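Local coordinates for protein probable hydrolase (Pseudomonas aeruginosa, PDB 7AL6) that is of unknown function but has an alpha/beta hydrolase fold and is probably a hydrolase, perhaps a lipolytic enzyme, at residues K157-L163 / G195-T201; L152-K157 / D202-L207. All blocks are in the same frame, centred on the assembly; numbering follows the deposited sequence.

Contact 1: residues K157-L163 / G195-T201; sequences KPVYAEL and GGYTWRT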
ATOM      1  N   LYS A 157      -4.551  19.886   7.924  1.00 71.24           N
ATOM      2  CA  LYS A 157      -3.442  20.381   8.764  1.00 61.74           C
ATOM      3  C   LYS A 157      -3.210  21.861   8.464  1.00 55.93           C
ATOM      4  O   LYS A 157      -3.396  22.244   7.334  1.00 53.20           O
ATOM      5  CB  LYS A 157      -2.217  19.511   8.488  1.00 59.56           C
ATOM      6  CG  LYS A 157      -2.560  18.129   7.946  1.00 77.37           C
ATOM      7  CD  LYS A 157      -1.641  17.019   8.331  1.00 67.81           C
ATOM      8  CE  LYS A 157      -1.645  15.898   7.321  1.00 71.72           C
ATOM      9  NZ  LYS A 157      -2.522  14.792   7.751  1.00 71.39           N
ATOM     10  N   PRO A 158      -2.905  22.712   9.462  1.00 59.24           N
ATOM     11  CA  PRO A 158      -2.586  24.105   9.226  1.00 53.02           C
ATOM     12  C   PRO A 158      -1.331  24.330   8.387  1.00 52.79           C
ATOM     13  O   PRO A 158      -0.475  23.537   8.426  1.00 52.96           O
ATOM     14  CB  PRO A 158      -2.209  24.697  10.583  1.00 43.65           C
ATOM     15  CG  PRO A 158      -2.700  23.721  11.602  1.00 50.48           C
ATOM     16  CD  PRO A 158      -3.054  22.442  10.884  1.00 53.22           C
ATOM     17  N   VAL A 159      -1.285  25.426   7.650  1.00 47.98           N
ATOM     18  CA  VAL A 159      -0.124  25.815   6.859  1.00 50.47           C
ATOM     19  C   VAL A 159       0.428  27.107   7.433  1.00 40.40           C
ATOM     20  O   VAL A 159      -0.335  28.025   7.732  1.00 54.79           O
ATOM     21  CB  VAL A 159      -0.477  25.984   5.365  1.00 43.34           C
ATOM     22  CG1 VAL A 159       0.733  26.419   4.607  1.00 46.07           C
ATOM     23  CG2 VAL A 159      -1.045  24.703   4.822  1.00 45.68           C
ATOM     24  N   TYR A 160       1.731  27.145   7.630  1.00 44.98           N
ATOM     25  CA  TYR A 160       2.465  28.309   8.162  1.00 42.18           C
ATOM     26  C   TYR A 160       3.288  28.870   7.015  1.00 53.76           C
ATOM     27  O   TYR A 160       4.181  28.183   6.562  1.00 44.70           O
ATOM     28  CB  TYR A 160       3.329  27.915   9.364  1.00 49.30           C
ATOM     29  CG  TYR A 160       2.495  27.323  10.465  1.00 53.70           C
ATOM     30  CD1 TYR A 160       1.859  28.125  11.390  1.00 52.97           C
ATOM     31  CD2 TYR A 160       2.229  25.975  10.492  1.00 43.07           C
ATOM     32  CE1 TYR A 160       1.019  27.594  12.347  1.00 48.27           C
ATOM     33  CE2 TYR A 160       1.400  25.426  11.446  1.00 53.31           C
ATOM     34  CZ  TYR A 160       0.783  26.240  12.370  1.00 50.17           C
ATOM     35  OH  TYR A 160      -0.023  25.686  13.305  1.00 50.94           O
ATOM     36  N   ALA A 161       3.001  30.088   6.557  1.00 59.86           N
ATOM     37  CA  ALA A 161       3.766  30.760   5.495  1.00 58.56           C
ATOM     38  C   ALA A 161       5.171  31.043   6.019  1.00 51.80           C
ATOM     39  O   ALA A 161       6.109  30.912   5.270  1.00 57.22           O
ATOM     40  CB  ALA A 161       3.042  31.999   5.058  1.00 60.07           C
ATOM     41  N   GLU A 162       5.284  31.396   7.291  1.00 52.98           N
ATOM     42  CA  GLU A 162       6.559  31.763   7.942  1.00 63.76           C
ATOM     43  C   GLU A 162       6.991  30.666   8.919  1.00 68.20           C
ATOM     44  O   GLU A 162       6.159  30.198   9.690  1.00 58.28           O
ATOM     45  CB  GLU A 162       6.386  33.086   8.689  1.00 74.27           C
ATOM     46  CG  GLU A 162       6.286  34.311   7.799  1.00 72.93           C
ATOM     47  CD  GLU A 162       7.283  35.401   8.147  1.00 88.68           C
ATOM     48  OE1 GLU A 162       7.642  36.171   7.253  1.00 97.85           O
ATOM     49  OE2 GLU A 162       7.704  35.471   9.315  1.00 93.76           O
ATOM     50  N   LEU A 163       8.267  30.305   8.888  1.00 59.52           N
ATOM     51  CA  LEU A 163       8.881  29.283   9.756  1.00 53.97           C
ATOM     52  C   LEU A 163       8.715  29.683  11.224  1.00 63.30           C
ATOM     53  O   LEU A 163       8.256  28.866  12.013  1.00 46.83           O
ATOM     54  CB  LEU A 163      10.348  29.262   9.354  1.00 56.37           C
ATOM     55  CG  LEU A 163      11.148  28.029   9.727  1.00 70.72           C
ATOM     56  CD1 LEU A 163      12.394  27.955   8.868  1.00 78.24           C
ATOM     57  CD2 LEU A 163      11.521  28.026  11.192  1.00 64.82           C
ATOM     58  N   GLY A 195       3.195  27.288  -0.525  1.00 55.39           N
ATOM     59  CA  GLY A 195       3.142  28.420   0.368  1.00 54.81           C
ATOM     60  C   GLY A 195       3.386  28.064   1.822  1.00 59.93           C
ATOM     61  O   GLY A 195       2.621  28.462   2.711  1.00 58.22           O
ATOM     62  N   GLY A 196       4.445  27.303   2.074  1.00 48.19           N
ATOM     63  CA  GLY A 196       5.005  27.295   3.406  1.00 52.71           C
ATOM     64  C   GLY A 196       5.264  25.934   3.992  1.00 45.43           C
ATOM     65  O   GLY A 196       5.757  25.035   3.305  1.00 36.90           O
ATOM     66  N   TYR A 197       4.920  25.793   5.271  1.00 39.16           N
ATOM     67  CA  TYR A 197       5.253  24.630   6.067  1.00 38.59           C
ATOM     68  C   TYR A 197       4.035  24.132   6.821  1.00 40.71           C
ATOM     69  O   TYR A 197       3.111  24.892   7.144  1.00 45.23           O
ATOM     70  CB  TYR A 197       6.343  24.930   7.065  1.00 36.91           C
ATOM     71  CG  TYR A 197       7.681  25.230   6.490  1.00 36.66           C
ATOM     72  CD1 TYR A 197       8.486  24.216   6.005  1.00 48.41           C
ATOM     73  CD2 TYR A 197       8.160  26.531   6.431  1.00 50.47           C
ATOM     74  CE1 TYR A 197       9.730  24.485   5.478  1.00 57.56           C
ATOM     75  CE2 TYR A 197       9.420  26.809   5.910  1.00 55.08           C
ATOM     76  CZ  TYR A 197      10.198  25.781   5.430  1.00 60.74           C
ATOM     77  OH  TYR A 197      11.449  26.015   4.877  1.00 69.29           O
ATOM     78  N   THR A 198       4.065  22.850   7.120  1.00 31.11           N
ATOM     79  CA  THR A 198       3.053  22.122   7.902  1.00 31.76           C
ATOM     80  C   THR A 198       3.815  21.208   8.863  1.00 29.53           C
ATOM     81  O   THR A 198       4.840  20.726   8.475  1.00 31.51           O
ATOM     82  CB  THR A 198       2.105  21.374   6.960  1.00 40.45           C
ATOM     83  OG1 THR A 198       1.151  22.286   6.439  1.00 55.26           O
ATOM     84  CG2 THR A 198       1.352  20.247   7.616  1.00 51.87           C
ATOM     85  N   TRP A 199       3.326  21.002  10.074  1.00 34.56           N
ATOM     86  CA  TRP A 199       3.946  20.058  11.028  1.00 37.44           C
ATOM     87  C   TRP A 199       3.555  18.674  10.489  1.00 35.16           C
ATOM     88  O   TRP A 199       2.374  18.380  10.504  1.00 30.92           O
ATOM     89  CB  TRP A 199       3.477  20.323  12.468  1.00 31.45           C
ATOM     90  CG  TRP A 199       4.211  21.436  13.148  1.00 24.93           C
ATOM     91  CD1 TRP A 199       3.878  22.753  13.169  1.00 30.41           C
ATOM     92  CD2 TRP A 199       5.436  21.335  13.874  1.00 28.33           C
ATOM     93  NE1 TRP A 199       4.806  23.471  13.853  1.00 30.90           N
ATOM     94  CE2 TRP A 199       5.774  22.628  14.300  1.00 28.28           C
ATOM     95  CE3 TRP A 199       6.272  20.278  14.216  1.00 27.30           C
ATOM     96  CZ2 TRP A 199       6.907  22.887  15.056  1.00 29.08           C
ATOM     97  CZ3 TRP A 199       7.396  20.536  14.958  1.00 28.52           C
ATOM     98  CH2 TRP A 199       7.706  21.822  15.375  1.00 32.53           C
ATOM     99  N   ARG A 200       4.506  17.874  10.008  1.00 26.03           N
ATOM    100  CA  ARG A 200       4.214  16.577   9.361  1.00 31.46           C
ATOM    101  C   ARG A 200       3.501  15.695  10.371  1.00 30.35           C
ATOM    102  O   ARG A 200       4.018  15.492  11.432  1.00 30.46           O
ATOM    103  CB  ARG A 200       5.494  15.918   8.853  1.00 31.05           C
ATOM    104  CG  ARG A 200       5.276  14.561   8.211  1.00 27.17           C
ATOM    105  CD  ARG A 200       6.458  14.037   7.426  1.00 25.43           C
ATOM    106  NE  ARG A 200       6.114  12.762   6.848  1.00 29.56           N
ATOM    107  CZ  ARG A 200       6.109  11.624   7.508  1.00 33.60           C
ATOM    108  NH1 ARG A 200       6.477  11.596   8.770  1.00 26.05           N
ATOM    109  NH2 ARG A 200       5.757  10.514   6.900  1.00 27.66           N
ATOM    110  N   THR A 201       2.395  15.107   9.983  1.00 32.72           N
ATOM    111  CA  THR A 201       1.623  14.327  10.933  1.00 34.28           C
ATOM    112  C   THR A 201       0.587  13.493  10.182  1.00 40.43           C
ATOM    113  O   THR A 201       0.343  13.678   8.985  1.00 37.11           O
ATOM    114  CB  THR A 201       0.953  15.253  11.960  1.00 39.41           C
ATOM    115  OG1 THR A 201       0.522  14.493  13.091  1.00 40.30           O
ATOM    116  CG2 THR A 201      -0.242  15.970  11.341  1.00 41.06           C
TER
HETATM  117  O   HOH W   1       0.801  22.328  10.750  1.00 40.72           O
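Tyr160 and Tyr197 form a single antiparallel bridge, a hydrogen-bonded pair in which Tyr160 N donates to Tyr197 O over 2.7 Å, almost straight at 175°, and Tyr197 N returns a bond of 2.8 Å to Tyr160 O. Just beyond this pair the chains close in at Gly196, which has a positive phi and brings its CA to 3.4 Å from Tyr160 O in a CA-H...O contact. On the other side of the bridge, Thr198 OG1 donates to Pro158 O at 2.9 Å, the hydroxyl brought beside its own backbone N by a chi1 of -79°. Pro158 O also accepts from a water that in turn takes the N-H of Trp199, so one carbonyl ties down two consecutive residues of strand 196-199. The aromatic pair is an offset edge-to-face one: the five-membered ring edge of Trp199 points toward the face of Tyr160, the planes at 82°, with Trp199 CD1 4.0 Å from Tyr160 CE2. Trp199 NE1 is held by Ala166 O of helix 163-172, which Tyr160 also packs against. At the far end Lys157 runs obliquely across Thr201, and its NZ makes a weak bond to Thr201 O. Strand 196-199 already pairs with strand 190-193 in a beta-hairpin, and the isolated bridge fastens the loop leading into helix 163-172 along its other edge.

Contact 2: residues L152-K157 / D202-L207; sequences LRHKRK and DARLTL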
ATOM      1  N   LEU A 152     -13.215  11.110   9.805  1.00 52.86           N
ATOM      2  CA  LEU A 152     -11.808  11.470   9.688  1.00 45.28           C
ATOM      3  C   LEU A 152     -11.452  12.010   8.319  1.00 54.57           C
ATOM      4  O   LEU A 152     -10.462  12.739   8.180  1.00 48.32           O
ATOM      5  CB  LEU A 152     -10.915  10.270   9.977  1.00 51.31           C
ATOM      6  CG  LEU A 152      -9.448  10.639  10.214  1.00 51.19           C
ATOM      7  CD1 LEU A 152      -9.328  11.251  11.600  1.00 53.23           C
ATOM      8  CD2 LEU A 152      -8.566   9.423  10.039  1.00 54.69           C
ATOM      9  N   ARG A 153     -12.200  11.618   7.294  1.00 49.64           N
ATOM     10  CA  ARG A 153     -11.942  12.140   5.954  1.00 69.19           C
ATOM     11  C   ARG A 153     -11.761  13.659   5.957  1.00 62.48           C
ATOM     12  O   ARG A 153     -10.946  14.197   5.199  1.00 61.61           O
ATOM     13  CB  ARG A 153     -13.095  11.739   5.025  1.00 76.54           C
ATOM     14  CG  ARG A 153     -14.469  12.320   5.426  1.00 76.44           C
ATOM     15  CD  ARG A 153     -15.647  11.436   4.979  1.00 87.53           C
ATOM     16  NE  ARG A 153     -15.685  11.206   3.529  1.00105.98           N
ATOM     17  CZ  ARG A 153     -15.555  10.015   2.941  1.00112.23           C
ATOM     18  NH1 ARG A 153     -15.380   8.909   3.667  1.00 95.77           N
ATOM     19  NH2 ARG A 153     -15.605   9.925   1.614  1.00104.79           N
ATOM     20  N   HIS A 154     -12.507  14.363   6.811  1.00 62.49           N
ATOM     21  CA  HIS A 154     -12.650  15.813   6.752  1.00 77.53           C
ATOM     22  C   HIS A 154     -11.537  16.575   7.495  1.00 80.97           C
ATOM     23  O   HIS A 154     -11.694  17.782   7.747  1.00 76.21           O
ATOM     24  CB  HIS A 154     -14.024  16.235   7.315  1.00 79.14           C
ATOM     25  CG  HIS A 154     -15.196  15.564   6.650  1.00 82.79           C
ATOM     26  ND1 HIS A 154     -15.495  15.739   5.313  1.00 82.31           N
ATOM     27  CD2 HIS A 154     -16.156  14.741   7.142  1.00 72.02           C
ATOM     28  CE1 HIS A 154     -16.568  15.031   5.005  1.00 79.92           C
ATOM     29  NE2 HIS A 154     -16.985  14.413   6.095  1.00 84.65           N
ATOM     30  N   LYS A 155     -10.423  15.913   7.843  1.00 84.75           N
ATOM     31  CA  LYS A 155      -9.344  16.564   8.592  1.00 84.11           C
ATOM     32  C   LYS A 155      -8.296  17.154   7.649  1.00 71.91           C
ATOM     33  O   LYS A 155      -7.980  16.578   6.602  1.00 66.75           O
ATOM     34  CB  LYS A 155      -8.662  15.590   9.566  1.00 73.68           C
ATOM     35  CG  LYS A 155      -9.557  15.021  10.670  1.00 69.01           C
ATOM     36  CD  LYS A 155      -9.403  15.755  12.006  1.00 72.04           C
ATOM     37  CE  LYS A 155     -10.161  15.030  13.128  1.00 70.77           C
ATOM     38  NZ  LYS A 155     -10.763  15.965  14.113  1.00 65.92           N
ATOM     39  N   ARG A 156      -7.777  18.294   8.055  1.00 69.09           N
ATOM     40  CA  ARG A 156      -6.730  19.034   7.330  1.00 70.19           C
ATOM     41  C   ARG A 156      -5.767  19.601   8.364  1.00 63.46           C
ATOM     42  O   ARG A 156      -6.134  19.720   9.526  1.00 55.28           O
ATOM     43  CB  ARG A 156      -7.366  20.083   6.424  1.00 76.48           C
ATOM     44  CG  ARG A 156      -8.401  19.503   5.475  1.00 87.41           C
ATOM     45  CD  ARG A 156      -7.776  18.840   4.266  1.00 91.12           C
ATOM     46  NE  ARG A 156      -8.768  18.430   3.283  1.00 95.93           N
ATOM     47  CZ  ARG A 156      -9.399  17.265   3.296  1.00 97.69           C
ATOM     48  NH1 ARG A 156      -9.141  16.391   4.249  1.00 89.84           N
ATOM     49  NH2 ARG A 156     -10.285  16.973   2.365  1.00 89.46           N
ATOM     50  N   LYS A 157      -4.551  19.886   7.924  1.00 71.24           N
ATOM     51  CA  LYS A 157      -3.442  20.381   8.764  1.00 61.74           C
ATOM     52  C   LYS A 157      -3.210  21.861   8.464  1.00 55.93           C
ATOM     53  O   LYS A 157      -3.396  22.244   7.334  1.00 53.20           O
ATOM     54  CB  LYS A 157      -2.217  19.511   8.488  1.00 59.56           C
ATOM     55  CG  LYS A 157      -2.560  18.129   7.946  1.00 77.37           C
ATOM     56  CD  LYS A 157      -1.641  17.019   8.331  1.00 67.81           C
ATOM     57  CE  LYS A 157      -1.645  15.898   7.321  1.00 71.72           C
ATOM     58  NZ  LYS A 157      -2.522  14.792   7.751  1.00 71.39           N
ATOM     59  N   ASP A 202       0.060  12.503  10.876  1.00 41.05           N
ATOM     60  CA  ASP A 202      -0.983  11.640  10.349  1.00 35.28           C
ATOM     61  C   ASP A 202      -2.254  12.005  11.095  1.00 39.00           C
ATOM     62  O   ASP A 202      -2.265  12.049  12.333  1.00 35.37           O
ATOM     63  CB  ASP A 202      -0.595  10.183  10.528  1.00 33.56           C
ATOM     64  CG  ASP A 202      -1.423   9.239   9.704  1.00 32.15           C
ATOM     65  OD1 ASP A 202      -2.687   9.359   9.661  1.00 34.07           O
ATOM     66  OD2 ASP A 202      -0.790   8.306   9.140  1.00 28.62           O
ATOM     67  N   ALA A 203      -3.295  12.349  10.342  1.00 36.44           N
ATOM     68  CA  ALA A 203      -4.555  12.709  10.970  1.00 42.27           C
ATOM     69  C   ALA A 203      -5.102  11.579  11.831  1.00 39.58           C
ATOM     70  O   ALA A 203      -5.874  11.835  12.752  1.00 36.99           O
ATOM     71  CB  ALA A 203      -5.573  13.092   9.901  1.00 47.20           C
ATOM     72  N   ARG A 204      -4.727  10.332  11.557  1.00 35.26           N
ATOM     73  CA  ARG A 204      -5.202   9.249  12.402  1.00 36.40           C
ATOM     74  C   ARG A 204      -4.698   9.396  13.832  1.00 36.05           C
ATOM     75  O   ARG A 204      -5.279   8.799  14.742  1.00 35.10           O
ATOM     76  CB  ARG A 204      -4.771   7.894  11.825  1.00 38.22           C
ATOM     77  CG  ARG A 204      -5.486   7.525  10.518  1.00 37.77           C
ATOM     78  CD  ARG A 204      -4.929   6.213   9.993  1.00 44.93           C
ATOM     79  NE  ARG A 204      -3.723   6.451   9.213  1.00 35.24           N
ATOM     80  CZ  ARG A 204      -3.064   5.516   8.546  1.00 35.72           C
ATOM     81  NH1 ARG A 204      -3.479   4.253   8.571  1.00 34.56           N
ATOM     82  NH2 ARG A 204      -1.978   5.850   7.864  1.00 36.10           N
ATOM     83  N   LEU A 205      -3.607  10.140  14.034  1.00 30.67           N
ATOM     84  CA  LEU A 205      -3.060  10.318  15.364  1.00 35.77           C
ATOM     85  C   LEU A 205      -4.040  11.038  16.283  1.00 38.17           C
ATOM     86  O   LEU A 205      -3.829  11.029  17.498  1.00 36.50           O
ATOM     87  CB  LEU A 205      -1.752  11.117  15.306  1.00 33.74           C
ATOM     88  CG  LEU A 205      -0.588  10.301  14.732  1.00 32.97           C
ATOM     89  CD1 LEU A 205       0.608  11.120  14.417  1.00 33.12           C
ATOM     90  CD2 LEU A 205      -0.196   9.179  15.700  1.00 31.25           C
ATOM     91  N   THR A 206      -5.073  11.700  15.728  1.00 32.67           N
ATOM     92  CA  THR A 206      -6.085  12.389  16.533  1.00 41.70           C
ATOM     93  C   THR A 206      -7.229  11.478  16.957  1.00 42.48           C
ATOM     94  O   THR A 206      -8.084  11.912  17.727  1.00 39.79           O
ATOM     95  CB  THR A 206      -6.707  13.599  15.777  1.00 37.20           C
ATOM     96  OG1 THR A 206      -7.503  13.156  14.652  1.00 45.66           O
ATOM     97  CG2 THR A 206      -5.659  14.505  15.281  1.00 44.09           C
ATOM     98  N   LEU A 207      -7.306  10.264  16.421  1.00 38.10           N
ATOM     99  CA  LEU A 207      -8.442   9.413  16.704  1.00 40.90           C
ATOM    100  C   LEU A 207      -8.388   8.974  18.165  1.00 44.21           C
ATOM    101  O   LEU A 207      -7.306   8.821  18.735  1.00 39.45           O
ATOM    102  CB  LEU A 207      -8.434   8.187  15.818  1.00 36.92           C
ATOM    103  CG  LEU A 207      -8.721   8.429  14.328  1.00 49.32           C
ATOM    104  CD1 LEU A 207      -8.289   7.186  13.534  1.00 39.87           C
ATOM    105  CD2 LEU A 207     -10.189   8.738  14.080  1.00 43.26           C
TER
HETATM  106  O   HOH W   2      -3.174  12.291   7.276  1.00 55.35           O
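No direct hydrogen bond joins Lys157 to Ala203; a single water bridges them, accepting a hydrogen bond from Lys157 NZ at 2.6 Å and another from Ala203 N at 3.1 Å. The rest is van der Waals contact and rests mainly on Leu152, whose two methyls divide the work. With CG anti to the backbone N (chi1 -166°), the side chain extends to the 3-10 turn 203-206 and forks there: CD1 meets Leu207 CD2 at 3.6 Å, while CD2 touches Arg204 CG, also at 3.6 Å. Leu207 and Arg204 both lie roughly perpendicular to the leucine. The side chains of Lys155 and Thr206 pass side by side, pointing opposite ways, the lysine CE lying 3.6 Å from Thr206 OG1, and Lys155 CB rests on the methyl of Ala203.

The surface that Leu152 meets is stiffened from within. Arg204 grips Asp202 side-on, NE to OD1 and NH2 to OD2, and Asp202 OD1 also accepts from Arg204 N, closing an Asx turn, so two donors reach this oxygen from the same face of the carboxylate. Tyr75 OH bonds to Asp202 OD2, and the carbonyls of Arg69 and Ala70 take the outer guanidinium nitrogens. Thr206 OG1 donates to Ala203 O at 2.8 Å, doubling the bond that this carbonyl receives from Thr206 N. The result is an Asx turn at the start of 3-10 turn 203-206, against which the loop after helix 138-150 packs, at the surface of the alpha/beta hydrolase fold.

Overall arrangement
Contacts 1 and 2 have centres about 15 Å apart, on the same side of the chain's centre, and run on from one another at Lys157, the residue they share. The loop between helices 138-150 and 163-172 supplies 152-157 and then 157-163; the other partners follow in reverse order, 195-201 before 202-207, so contact 1 falls between the two halves of contact 2 along the sequence. The two lengths of chain thus run antiparallel, from the bridge at strand 196-199 to the 3-10 turn. Neither contact involves a strand of the central eight-stranded sheet: both tie together parts of the largely helical region inserted between strands 119-125 and 229-234, where alpha/beta hydrolases commonly carry a cap.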